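Side-chain contacts in NDP-N-acetyl-D-galactosaminuronic acid dehydrogenase (Methanosarcina mazei Go1, PDB 3G79), which probably oxidises UDP-N-acetyl-D-mannosamine to the corresponding uronate, using two molecules of NAD+ in a twofold oxidation: residues T153-G156 and M157-I161; G290-C293 and L294-T298; S4-K7 and L8-L11; L244-A247 and A248-L252. All coordinates share one frame; numbering follows the deposited sequence.

Contact 1. Residues T153-G156 and M157-I161; sequences TTEG and MAKQI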
loop_
_atom_site.group_PDB
_atom_site.type_symbol
_atom_site.label_atom_id
_atom_site.label_comp_id
_atom_site.label_asym_id
_atom_site.label_seq_id
_atom_site.Cartn_x
_atom_site.Cartn_y
_atom_site.Cartn_z
ATOM N N THR A 153 2.258 23.719 -12.315
ATOM C CA THR A 153 3.187 24.843 -12.325
ATOM C C THR A 153 4.011 24.963 -13.643
ATOM O O THR A 153 4.026 26.033 -14.287
ATOM C CB THR A 153 4.088 24.765 -11.076
ATOM O OG1 THR A 153 3.260 24.664 -9.897
ATOM C CG2 THR A 153 5.041 25.975 -11.000
ATOM N N THR A 154 4.668 23.879 -14.065
ATOM C CA THR A 154 5.424 23.910 -15.309
ATOM C C THR A 154 4.620 24.424 -16.509
ATOM O O THR A 154 5.020 25.424 -17.135
ATOM C CB THR A 154 6.074 22.566 -15.633
ATOM O OG1 THR A 154 6.780 22.150 -14.485
ATOM C CG2 THR A 154 7.095 22.689 -16.778
ATOM N N GLU A 155 3.518 23.739 -16.826
ATOM C CA GLU A 155 2.689 24.082 -17.994
ATOM C C GLU A 155 1.859 25.336 -17.719
ATOM O O GLU A 155 1.308 25.931 -18.633
ATOM C CB GLU A 155 1.728 22.943 -18.353
ATOM C CG GLU A 155 2.374 21.598 -18.641
ATOM C CD GLU A 155 2.709 21.405 -20.092
ATOM O OE1 GLU A 155 2.517 22.368 -20.877
ATOM O OE2 GLU A 155 3.177 20.301 -20.464
ATOM N N GLY A 156 1.753 25.721 -16.458
ATOM C CA GLY A 156 0.997 26.894 -16.082
ATOM C C GLY A 156 1.903 28.090 -15.909
ATOM O O GLY A 156 2.363 28.650 -16.882
ATOM N N MET A 157 2.191 28.475 -14.673
ATOM C CA MET A 157 2.829 29.770 -14.487
ATOM C C MET A 157 4.278 29.822 -14.901
ATOM O O MET A 157 4.760 30.874 -15.307
ATOM C CB MET A 157 2.610 30.394 -13.087
ATOM C CG MET A 157 2.916 29.558 -11.864
ATOM S SD MET A 157 3.585 30.610 -10.516
ATOM C CE MET A 157 5.307 30.114 -10.768
ATOM N N ALA A 158 4.961 28.688 -14.828
ATOM C CA ALA A 158 6.357 28.661 -15.192
ATOM C C ALA A 158 6.451 29.087 -16.640
ATOM O O ALA A 158 7.092 30.088 -16.909
ATOM C CB ALA A 158 6.968 27.304 -14.951
ATOM N N LYS A 159 5.747 28.420 -17.550
ATOM C CA LYS A 159 5.800 28.848 -18.965
ATOM C C LYS A 159 5.229 30.270 -19.274
ATOM O O LYS A 159 5.743 30.958 -20.145
ATOM C CB LYS A 159 5.220 27.785 -19.899
ATOM C CG LYS A 159 3.872 28.111 -20.478
ATOM C CD LYS A 159 3.073 26.865 -20.793
ATOM C CE LYS A 159 3.470 26.247 -22.115
ATOM N NZ LYS A 159 3.626 24.785 -21.894
ATOM N N GLN A 160 4.165 30.692 -18.590
ATOM C CA GLN A 160 3.633 32.036 -18.752
ATOM C C GLN A 160 4.738 33.088 -18.492
ATOM O O GLN A 160 5.084 33.852 -19.365
ATOM C CB GLN A 160 2.406 32.244 -17.851
ATOM C CG GLN A 160 1.038 32.152 -18.564
ATOM C CD GLN A 160 0.345 30.767 -18.489
ATOM O OE1 GLN A 160 -0.822 30.671 -18.082
ATOM N NE2 GLN A 160 1.052 29.705 -18.899
ATOM N N ILE A 161 5.320 33.090 -17.304
ATOM C CA ILE A 161 6.495 33.908 -17.032
ATOM C C ILE A 161 7.599 33.767 -18.091
ATOM O O ILE A 161 8.130 34.762 -18.603
ATOM C CB ILE A 161 7.106 33.596 -15.636
ATOM C CG1 ILE A 161 6.086 33.855 -14.536
ATOM C CG2 ILE A 161 8.277 34.506 -15.369
ATOM C CD1 ILE A 161 6.546 33.431 -13.141
#
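The carboxylate of Glu155 and the amide of Gln160 are the flat groups here, both on the first turns of helix 154-166 in a beta-alpha-beta unit of the Rossmann-type NAD-binding domain. The carboxylate is met at OE1, where Lys159 NZ approaches obliquely from off its plane and forms a salt bridge of 2.8 Å whose hydrogen bond is weak; the lysine aliphatic chain first passes over the carbonyl of Glu155. The Gln160 amide instead presents a face: Gly156 O lies nearly above NE2, 2.6 Å away, a doubtful closeness that is not a hydrogen bond. That same oxygen takes the backbone Gln160 N at 3.2 Å.

A wider, pi-type turn lies near the beginning of the helix. Ala158 N reaches Thr153 O at 2.9 Å and Lys159 N reaches Thr154 O at 3.1 Å, each five residues back. Gly156 has backbone angles (-97°, -104°) unusual for a helix, which a residue without a side chain adopts more readily. Ala158 suits the inner side, its small CB packed 3.3 Å from Thr153 O. Thr153 OG1 turns back to Thr150 O, while its methyl CG2 points alongside the Met157 chain and stops 4.2 Å from Met157 CE.

Contact 2. Residues G290-C293 and L294-T298; sequences GGHC and LTKDT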
loop_
_atom_site.group_PDB
_atom_site.type_symbol
_atom_site.label_atom_id
_atom_site.label_comp_id
_atom_site.label_asym_id
_atom_site.label_seq_id
_atom_site.Cartn_x
_atom_site.Cartn_y
_atom_site.Cartn_z
ATOM N N GLY A 290 2.874 13.980 10.627
ATOM C CA GLY A 290 3.374 15.345 10.647
ATOM C C GLY A 290 4.046 15.624 9.340
ATOM O O GLY A 290 4.100 14.732 8.490
ATOM N N GLY A 291 4.582 16.847 9.202
ATOM C CA GLY A 291 5.420 17.260 8.054
ATOM C C GLY A 291 4.660 18.147 7.089
ATOM O O GLY A 291 3.527 18.547 7.374
ATOM N N HIS A 292 5.259 18.487 5.953
ATOM C CA HIS A 292 4.564 19.291 4.964
ATOM C C HIS A 292 3.938 18.399 3.923
ATOM O O HIS A 292 2.712 18.357 3.773
ATOM C CB HIS A 292 5.505 20.272 4.285
ATOM C CG HIS A 292 5.954 21.371 5.174
ATOM N ND1 HIS A 292 5.069 22.226 5.799
ATOM C CD2 HIS A 292 7.197 21.767 5.548
ATOM C CE1 HIS A 292 5.747 23.100 6.527
ATOM N NE2 HIS A 292 7.040 22.845 6.391
ATOM N N CYS A 293 4.813 17.701 3.200
ATOM C CA CYS A 293 4.459 16.796 2.091
ATOM C C CYS A 293 3.290 15.879 2.436
ATOM O O CYS A 293 2.210 16.052 1.911
ATOM C CB CYS A 293 5.699 15.993 1.651
ATOM S SG CYS A 293 6.919 17.085 0.870
ATOM N N LEU A 294 3.525 14.961 3.363
ATOM C CA LEU A 294 2.549 13.987 3.825
ATOM C C LEU A 294 1.174 14.527 4.209
ATOM O O LEU A 294 0.193 13.819 4.060
ATOM C CB LEU A 294 3.134 13.201 5.011
ATOM C CG LEU A 294 3.904 11.925 4.713
ATOM C CD1 LEU A 294 4.512 11.336 5.988
ATOM C CD2 LEU A 294 2.975 10.914 4.063
ATOM N N THR A 295 1.112 15.756 4.731
ATOM C CA THR A 295 -0.150 16.362 5.159
ATOM C C THR A 295 -0.814 17.230 4.059
ATOM O O THR A 295 -1.976 17.588 4.156
ATOM C CB THR A 295 0.038 17.245 6.461
ATOM O OG1 THR A 295 1.123 18.165 6.313
ATOM C CG2 THR A 295 0.323 16.410 7.679
ATOM N N LYS A 296 -0.091 17.573 3.004
ATOM C CA LYS A 296 -0.557 18.633 2.112
ATOM C C LYS A 296 -0.670 18.207 0.681
ATOM O O LYS A 296 -1.423 18.791 -0.088
ATOM C CB LYS A 296 0.358 19.847 2.188
ATOM C CG LYS A 296 -0.094 20.806 3.197
ATOM C CD LYS A 296 1.043 21.254 4.063
ATOM C CE LYS A 296 1.972 22.244 3.365
ATOM N NZ LYS A 296 2.456 23.226 4.380
ATOM N N ASP A 297 0.097 17.205 0.316
ATOM C CA ASP A 297 0.177 16.807 -1.060
ATOM C C ASP A 297 -1.172 16.353 -1.601
ATOM O O ASP A 297 -1.455 16.599 -2.749
ATOM C CB ASP A 297 1.284 15.731 -1.265
ATOM C CG ASP A 297 2.704 16.348 -1.397
ATOM O OD1 ASP A 297 2.866 17.574 -1.188
ATOM O OD2 ASP A 297 3.667 15.616 -1.732
ATOM N N THR A 298 -2.034 15.717 -0.817
ATOM C CA THR A 298 -3.170 15.149 -1.509
ATOM C C THR A 298 -4.127 16.237 -1.901
ATOM O O THR A 298 -4.873 16.065 -2.838
ATOM C CB THR A 298 -3.885 13.934 -0.815
ATOM O OG1 THR A 298 -5.173 14.311 -0.307
ATOM C CG2 THR A 298 -3.082 13.288 0.241
#
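Two amides grip Cys293 O: Asp297 N at 2.9 Å, nearly along the C=O axis, and Lys296 N at 3.0 Å, well above the carbonyl plane (52° out of it). One acceptor thus holds the first turn of the helix from two directions. Thr295 works on the oxygens just before it. Its OG1 stands between the backbone N and the carbonyl carbon (chi1 50°), which tucks the hydroxyl back toward the preceding loop, 2.7 Å from Gly291 O and 3.0 Å from His292 O. The single proton can serve either oxygen. A short beta-branched alcohol suits this place, since the hydroxyl reaches the backbone while CG2 packs against the Gly290-Gly291 backbone.

Further out, Lys296 lies alongside His292, both pointing the same way. The lysine chain bends repeatedly over His292 O and brings NZ to His292 ND1 at 3.1 Å, 31° out of the ring plane. Gly291 has a positive phi at which a side chain would collide with Gly290 O, so glycine fits. Asp297 lays its CB 3.3 Å from Cys293 O, while OD2 bonds to Asn239.

In the fold, this is where the loop following helix 263-271 enters helix 293-305 of the central domain. Cys293 and Leu294 face helix 228-258 through Lys235, Asn239 and Arg242, Thr295 touches Arg326 of helix 321-345, and Gly291 O also accepts from Asn372.

Contact 3. Residues S4-K7 and L8-L11; sequences SMSK and LEKL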
loop_
_atom_site.group_PDB
_atom_site.type_symbol
_atom_site.label_atom_id
_atom_site.label_comp_id
_atom_site.label_asym_id
_atom_site.label_seq_id
_atom_site.Cartn_x
_atom_site.Cartn_y
_atom_site.Cartn_z
ATOM N N SER A 4 10.394 16.676 -41.675
ATOM C CA SER A 4 9.419 16.203 -40.631
ATOM C C SER A 4 9.820 16.508 -39.178
ATOM O O SER A 4 9.042 16.264 -38.250
ATOM C CB SER A 4 9.117 14.709 -40.803
ATOM O OG SER A 4 8.056 14.512 -41.728
ATOM N N MET A 5 11.025 17.057 -38.992
ATOM C CA MET A 5 11.475 17.563 -37.683
ATOM C C MET A 5 10.677 18.783 -37.241
ATOM O O MET A 5 10.361 19.660 -38.048
ATOM C CB MET A 5 12.935 17.996 -37.739
ATOM C CG MET A 5 13.957 16.901 -37.747
ATOM S SD MET A 5 15.586 17.688 -37.749
ATOM C CE MET A 5 15.870 17.882 -36.001
ATOM N N SER A 6 10.383 18.866 -35.952
ATOM C CA SER A 6 9.715 20.063 -35.446
ATOM C C SER A 6 10.688 21.236 -35.393
ATOM O O SER A 6 11.896 21.062 -35.433
ATOM C CB SER A 6 9.105 19.814 -34.069
ATOM O OG SER A 6 10.003 20.249 -33.066
ATOM N N LYS A 7 10.142 22.431 -35.298
ATOM C CA LYS A 7 10.937 23.629 -35.071
ATOM C C LYS A 7 11.924 23.484 -33.911
ATOM O O LYS A 7 13.111 23.700 -34.094
ATOM C CB LYS A 7 10.017 24.835 -34.857
ATOM C CG LYS A 7 10.735 26.158 -34.795
ATOM C CD LYS A 7 9.735 27.231 -34.538
ATOM C CE LYS A 7 10.423 28.569 -34.395
ATOM N NZ LYS A 7 9.416 29.619 -34.061
ATOM N N LEU A 8 11.436 23.125 -32.725
ATOM C CA LEU A 8 12.301 22.942 -31.538
ATOM C C LEU A 8 13.418 21.899 -31.753
ATOM O O LEU A 8 14.604 22.172 -31.472
ATOM C CB LEU A 8 11.471 22.612 -30.293
ATOM C CG LEU A 8 12.235 22.301 -28.998
ATOM C CD1 LEU A 8 13.190 23.446 -28.620
ATOM C CD2 LEU A 8 11.275 21.994 -27.843
ATOM N N GLU A 9 13.028 20.726 -32.261
ATOM C CA GLU A 9 13.944 19.648 -32.605
ATOM C C GLU A 9 15.126 20.142 -33.449
ATOM O O GLU A 9 16.267 19.724 -33.213
ATOM C CB GLU A 9 13.196 18.515 -33.325
ATOM C CG GLU A 9 12.229 17.704 -32.451
ATOM C CD GLU A 9 11.178 16.903 -33.264
ATOM O OE1 GLU A 9 11.051 17.119 -34.497
ATOM O OE2 GLU A 9 10.479 16.050 -32.653
ATOM N N LYS A 10 14.829 21.012 -34.423
ATOM C CA LYS A 10 15.824 21.591 -35.357
ATOM C C LYS A 10 16.805 22.518 -34.629
ATOM O O LYS A 10 18.034 22.371 -34.764
ATOM C CB LYS A 10 15.164 22.413 -36.470
ATOM C CG LYS A 10 14.345 21.670 -37.498
ATOM C CD LYS A 10 13.501 22.678 -38.305
ATOM C CE LYS A 10 12.995 22.107 -39.642
ATOM N NZ LYS A 10 12.337 20.777 -39.500
ATOM N N LEU A 11 16.245 23.466 -33.868
ATOM C CA LEU A 11 17.024 24.369 -33.049
ATOM C C LEU A 11 17.921 23.591 -32.145
ATOM O O LEU A 11 19.059 23.947 -31.973
ATOM C CB LEU A 11 16.115 25.193 -32.163
ATOM C CG LEU A 11 15.368 26.309 -32.832
ATOM C CD1 LEU A 11 14.250 26.753 -31.935
ATOM C CD2 LEU A 11 16.409 27.383 -33.027
#
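Ser6 and Glu9 make up the tight part of this contact, exchanging bonds across the first turn of helix 7-15. Ser6 OG accepts Glu9 N at 3.2 Å in an almost straight bond (171°). Going back the other way, Glu9 OE1 takes Ser6 N, again nearly straight; the modelled 2.4 Å is too short to trust as a length. The glutamate can return because CG stands beside its own backbone N (chi1 -70°) and the chain beyond is extended, carrying CD across Ser6 CB and OG. Serine suits the N-cap, being short enough to fold its hydroxyl over the exposed amides, and glutamate is long enough to come back to the cap's own N-H.

This reciprocal pair is a capping box, which satisfies amides at the helix start that have no preceding carbonyls to bond. Regular bonding takes over at once: Lys10 N bonds Ser6 O at 3.1 Å and Leu11 N bonds Lys7 O at 3.2 Å. On the inner side, Leu8 is buried against Ala205 and Ser206 of helix 204-214.

The other side is open to solvent. Exposed Met5 and Lys10 lie across one another, Met5 SD 4.2 Å from Lys10 CG, and the thioether chain bends at its end to lay CE 3.4 Å from Glu9 O. Lys10 turns at its last torsion to bring NZ to Met5 O at 2.7 Å, 46° above the carbonyl plane. Lys7, fully extended, points away from the turn and pairs its NZ with Asp173 OD2.

Contact 4. Residues L244-A247 and A248-L252; sequences LQIA and AINQL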
loop_
_atom_site.group_PDB
_atom_site.type_symbol
_atom_site.label_atom_id
_atom_site.label_comp_id
_atom_site.label_asym_id
_atom_site.label_seq_id
_atom_site.Cartn_x
_atom_site.Cartn_y
_atom_site.Cartn_z
ATOM N N LEU A 244 -1.633 7.349 2.667
ATOM C CA LEU A 244 -2.638 6.294 2.653
ATOM C C LEU A 244 -2.197 4.997 3.338
ATOM O O LEU A 244 -3.017 4.386 4.046
ATOM C CB LEU A 244 -3.114 6.027 1.223
ATOM C CG LEU A 244 -4.045 4.819 1.083
ATOM C CD1 LEU A 244 -5.414 5.059 1.767
ATOM C CD2 LEU A 244 -4.240 4.479 -0.357
ATOM N N GLN A 245 -0.937 4.569 3.169
ATOM C CA GLN A 245 -0.538 3.334 3.874
ATOM C C GLN A 245 -0.580 3.512 5.377
ATOM O O GLN A 245 -0.825 2.558 6.149
ATOM C CB GLN A 245 0.762 2.638 3.381
ATOM C CG GLN A 245 1.907 3.499 3.003
ATOM C CD GLN A 245 3.007 2.839 2.093
ATOM O OE1 GLN A 245 3.636 3.559 1.282
ATOM N NE2 GLN A 245 3.245 1.519 2.235
ATOM N N ILE A 246 -0.393 4.756 5.803
ATOM C CA ILE A 246 -0.373 5.046 7.214
ATOM C C ILE A 246 -1.799 5.091 7.702
ATOM O O ILE A 246 -2.116 4.643 8.798
ATOM C CB ILE A 246 0.324 6.366 7.481
ATOM C CG1 ILE A 246 1.843 6.185 7.423
ATOM C CG2 ILE A 246 -0.130 6.996 8.873
ATOM C CD1 ILE A 246 2.577 7.554 7.308
ATOM N N ALA A 247 -2.672 5.663 6.905
ATOM C CA ALA A 247 -4.024 5.743 7.339
ATOM C C ALA A 247 -4.594 4.328 7.393
ATOM O O ALA A 247 -5.344 4.030 8.322
ATOM C CB ALA A 247 -4.845 6.669 6.471
ATOM N N ALA A 248 -4.154 3.460 6.470
ATOM C CA ALA A 248 -4.499 2.015 6.481
ATOM C C ALA A 248 -4.250 1.278 7.773
ATOM O O ALA A 248 -5.196 0.604 8.250
ATOM C CB ALA A 248 -3.821 1.242 5.337
ATOM N N ILE A 249 -3.019 1.333 8.325
ATOM C CA ILE A 249 -2.794 0.552 9.543
ATOM C C ILE A 249 -3.450 1.261 10.712
ATOM O O ILE A 249 -3.941 0.590 11.623
ATOM C CB ILE A 249 -1.312 0.292 10.009
ATOM C CG1 ILE A 249 -0.336 1.026 9.161
ATOM C CG2 ILE A 249 -1.014 -1.235 10.376
ATOM C CD1 ILE A 249 -0.258 2.444 9.596
ATOM N N ASN A 250 -3.392 2.598 10.704
ATOM C CA ASN A 250 -3.960 3.380 11.783
ATOM C C ASN A 250 -5.380 2.918 11.917
ATOM O O ASN A 250 -5.838 2.636 13.006
ATOM C CB ASN A 250 -3.904 4.890 11.490
ATOM C CG ASN A 250 -2.573 5.507 11.888
ATOM O OD1 ASN A 250 -1.817 4.931 12.678
ATOM N ND2 ASN A 250 -2.284 6.697 11.368
ATOM N N GLN A 251 -6.053 2.820 10.789
ATOM C CA GLN A 251 -7.410 2.311 10.727
ATOM C C GLN A 251 -7.538 0.888 11.273
ATOM O O GLN A 251 -8.508 0.572 11.964
ATOM C CB GLN A 251 -7.895 2.334 9.284
ATOM C CG GLN A 251 -9.073 1.465 9.023
ATOM C CD GLN A 251 -10.364 2.175 9.211
ATOM O OE1 GLN A 251 -10.577 2.903 10.206
ATOM N NE2 GLN A 251 -11.276 1.963 8.254
ATOM N N LEU A 252 -6.573 0.037 10.992
ATOM C CA LEU A 252 -6.709 -1.344 11.410
ATOM C C LEU A 252 -6.526 -1.345 12.925
ATOM O O LEU A 252 -7.198 -2.103 13.634
ATOM C CB LEU A 252 -5.675 -2.229 10.726
ATOM C CG LEU A 252 -5.808 -3.714 10.446
ATOM C CD1 LEU A 252 -4.590 -4.368 11.070
ATOM C CD2 LEU A 252 -7.178 -4.412 10.809
#
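Leu244 contributes its carbonyl first: Ala248 N bonds Leu244 O at 2.8 Å, and the small Ala248 CB sits close against the same oxygen. The leucine side chain turns off this turn of helix 228-258, packing on Ile321 and, across the dimer interface, on Ala248 of the second subunit. The small alanine is consistent with a close approach of the two helices here.

Gln245 follows, with a weak bond of 3.3 Å from Ile249 N to Gln245 O. Its side chain leads away to Leu283 and to Arg280 of the second subunit. Ile249 lays CG1 over Gln245 O, but its modelled first torsion is nearly eclipsed (chi1 6°), so the close approach of Ile249 CD1 to Ile246 O is doubtful.

Ile246 and Asn250 then run side by side in the same direction. Ile246 CG2, anti to the backbone N, comes up to the asparagine amide, 3.3 Å from Asn250 ND2, while Asn250 N bonds Ile246 O at 3.1 Å. The amide is buried yet satisfied at both ends: OD1 accepts from Gly286 N and ND2 gives to Asn329 OD1. An asparagine suits the spot because it can both accept and donate, with the isoleucine methyl walling it in.

Ala247 comes last, its O taking Gln251 N at 2.8 Å; its own methyl packs on Asn329 of helix 321-345. Ala248 O accepts from Tyr322 OH of the second subunit. The stretch is thus ordinary alpha-helix in the central domain of this dehydrogenase family, where a long helix packs against its twin at the dimer interface.

In the fold
The four contacts follow the chain from contact 3 at the N-terminal edge, through contact 1 in the NAD-binding domain, to contacts 4 and 2 in the central domain. Contacts 2 and 4 are nearest neighbours, their centres 15 Å apart and nearest atoms about 4 Å. Helix 228-258 links three of them: it bears contact 4, touches contact 2 at Lys235, Asn239 and Arg242, and at its start gives Glu232 to Thr154 N of contact 1. Centres of contacts 1 and 2 lie 23 Å apart. Contact 3 lies farthest out, 49 Å from contact 4 between centres, while contact 4 alone of the four touches the second subunit.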